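Local structure of transcriptional activator TenA-1 (Sulfolobus solfataricus P2, 2QZC) at residues Ile61-Pro67 against Ala123-Trp127. The protein is a putative TenA-like thiaminase of the heme oxygenase-like fold, probably acting on thiamine or its breakdown products. Residues are numbered along the deposited sequence; the frame is centred on the assembly and turned at random. Where two conformers were deposited one is given.
Sequences IASSKGP and ANLDW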
loop_
_atom_site.group_PDB
_atom_site.type_symbol
_atom_site.label_atom_id
_atom_site.label_comp_id
_atom_site.label_asym_id
_atom_site.label_seq_id
_atom_site.Cartn_x
_atom_site.Cartn_y
_atom_site.Cartn_z
ATOM N N ILE A 61 -1.633 -4.148 5.066
ATOM C CA ILE A 61 -1.130 -4.500 6.409
ATOM C C ILE A 61 0.124 -5.336 6.277
ATOM O O ILE A 61 1.139 -5.082 6.944
ATOM C CB ILE A 61 -2.172 -5.398 7.237
ATOM C CG1 ILE A 61 -3.467 -4.677 7.523
ATOM C CG2 ILE A 61 -1.530 -5.863 8.581
ATOM C CD1 ILE A 61 -4.613 -5.597 7.956
ATOM N N ALA A 62 0.066 -6.365 5.460
ATOM C CA ALA A 62 1.186 -7.315 5.340
ATOM C C ALA A 62 2.426 -6.654 4.746
ATOM O O ALA A 62 3.560 -6.898 5.225
ATOM C CB ALA A 62 0.786 -8.514 4.474
ATOM N N SER A 63 2.207 -5.834 3.729
ATOM C CA SER A 63 3.331 -5.236 3.009
ATOM C C SER A 63 4.157 -4.316 3.916
ATOM O O SER A 63 5.366 -4.153 3.678
ATOM C CB SER A 63 2.857 -4.538 1.723
ATOM O OG SER A 63 2.063 -3.417 2.036
ATOM N N SER A 64 3.545 -3.762 4.956
ATOM C CA SER A 64 4.281 -2.947 5.940
ATOM C C SER A 64 5.404 -3.722 6.623
ATOM O O SER A 64 6.299 -3.106 7.244
ATOM C CB SER A 64 3.344 -2.418 7.018
ATOM O OG SER A 64 2.933 -3.434 7.932
ATOM N N LYS A 65 5.354 -5.069 6.551
ATOM C CA LYS A 65 6.302 -5.966 7.202
ATOM C C LYS A 65 7.286 -6.630 6.251
ATOM O O LYS A 65 8.127 -7.394 6.708
ATOM C CB LYS A 65 5.530 -7.094 7.925
ATOM C CG LYS A 65 4.516 -6.636 8.973
ATOM C CD LYS A 65 3.713 -7.836 9.507
ATOM C CE LYS A 65 2.597 -7.405 10.465
ATOM N NZ LYS A 65 3.095 -6.670 11.654
ATOM N N GLY A 66 7.200 -6.362 4.949
ATOM C CA GLY A 66 8.027 -7.038 3.947
ATOM C C GLY A 66 9.303 -6.321 3.539
ATOM O O GLY A 66 9.487 -5.177 3.928
ATOM N N PRO A 67 10.156 -6.974 2.734
ATOM C CA PRO A 67 11.390 -6.313 2.243
ATOM C C PRO A 67 11.004 -5.127 1.377
ATOM O O PRO A 67 10.152 -5.254 0.494
ATOM C CB PRO A 67 12.069 -7.412 1.405
ATOM C CG PRO A 67 11.509 -8.685 1.934
ATOM C CD PRO A 67 10.060 -8.350 2.216
ATOM N N ALA A 123 -1.891 -11.568 7.522
ATOM C CA ALA A 123 -1.361 -10.188 7.294
ATOM C C ALA A 123 -1.013 -9.514 8.589
ATOM O O ALA A 123 0.008 -8.795 8.672
ATOM C CB ALA A 123 -2.348 -9.359 6.563
ATOM N N ASN A 124 -1.818 -9.729 9.624
ATOM C CA ASN A 124 -1.531 -9.148 10.945
ATOM C C ASN A 124 -0.354 -9.773 11.682
ATOM O O ASN A 124 0.158 -9.166 12.670
ATOM C CB ASN A 124 -2.789 -9.151 11.798
ATOM C CG ASN A 124 -3.751 -8.031 11.397
ATOM O OD1 ASN A 124 -3.405 -6.889 11.529
ATOM N ND2 ASN A 124 -4.975 -8.375 11.100
ATOM N N LEU A 125 0.112 -10.917 11.200
ATOM C CA LEU A 125 1.260 -11.608 11.785
ATOM C C LEU A 125 2.588 -11.437 11.071
ATOM O O LEU A 125 3.588 -11.162 11.716
ATOM C CB LEU A 125 0.983 -13.112 11.894
ATOM C CG LEU A 125 -0.146 -13.548 12.831
ATOM C CD1 LEU A 125 -0.159 -15.068 12.775
ATOM C CD2 LEU A 125 0.043 -13.019 14.239
ATOM N N ASP A 126 2.622 -11.639 9.770
ATOM C CA ASP A 126 3.899 -11.777 9.062
ATOM C C ASP A 126 3.772 -11.638 7.560
ATOM O O ASP A 126 2.841 -12.204 6.983
ATOM C CB ASP A 126 4.316 -13.231 9.377
ATOM C CG ASP A 126 5.642 -13.604 8.886
ATOM O OD1 ASP A 126 6.648 -13.165 9.466
ATOM O OD2 ASP A 126 5.695 -14.403 7.961
ATOM N N TRP A 127 4.697 -10.927 6.896
ATOM C CA TRP A 127 4.667 -10.811 5.455
ATOM C C TRP A 127 4.761 -12.168 4.752
ATOM O O TRP A 127 3.967 -12.446 3.839
ATOM C CB TRP A 127 5.752 -9.854 4.945
ATOM C CG TRP A 127 6.038 -9.930 3.483
ATOM C CD1 TRP A 127 7.138 -10.505 2.884
ATOM C CD2 TRP A 127 5.203 -9.467 2.420
ATOM N NE1 TRP A 127 7.043 -10.370 1.522
ATOM C CE2 TRP A 127 5.863 -9.745 1.208
ATOM C CE3 TRP A 127 3.956 -8.818 2.370
ATOM C CZ2 TRP A 127 5.300 -9.435 -0.048
ATOM C CZ3 TRP A 127 3.395 -8.496 1.119
ATOM C CH2 TRP A 127 4.072 -8.785 -0.065
#
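With CG of Trp127 swung opposite its backbone N (chi1 165°), the indole reaches back over the turn Ser63-Gly66, while Lys65, in one of its two conformers extended until a bend at chi4, runs its methylenes along the end of helix 110-125. Gly66 CA sits over one face of the indole, 3.8 Å from the centroid of the five-membered ring in a CH-pi contact, displaced toward the rim. The Pro67 and Trp127 side chains cross at about a right angle, Pro67 CD 3.7 Å from Trp127 CD1. The six-membered part meets the end of helix 38-63: Ala62 CB lies 3.8 Å from Trp127 CE3, and Ser63 CB approaches CZ3. Deeper in, the helices come close through small residues, Ala62 CB and Ala123 CB being 3.9 Å apart. Val71 and Ile74 of helix 68-78 also touch the indole, and Phe130 packs on both alanines. CG2 of Ile61 touches two oxygens in directions roughly at right angles, Ala123 O (3.3 Å) and Asn124 OD1; in that one conformer Lys65 CE lies 3.4 Å from the same Ala123 O. The type I turn is closed by Gly66 N to Ser63 O (3.1 Å); at the end of helix 38-63, Lys65 N donates to Ala62 O, and Ser64 OG to Ile61 O at 2.6 Å. Across the corner, Asp126 N-caps helix 127-148 through OD2 and Lys129 N. Arg57 of the second subunit donates to Ser64 O and Gly66 O, tying the turn to the dimer interface. Two interhelical corners of the all-helical fold are thus joined by apolar contacts and the Gly66 CH-pi contact, while Ser64 OG, Asp126 OD2 and the Ser64 and Gly66 carbonyls bond to other partners.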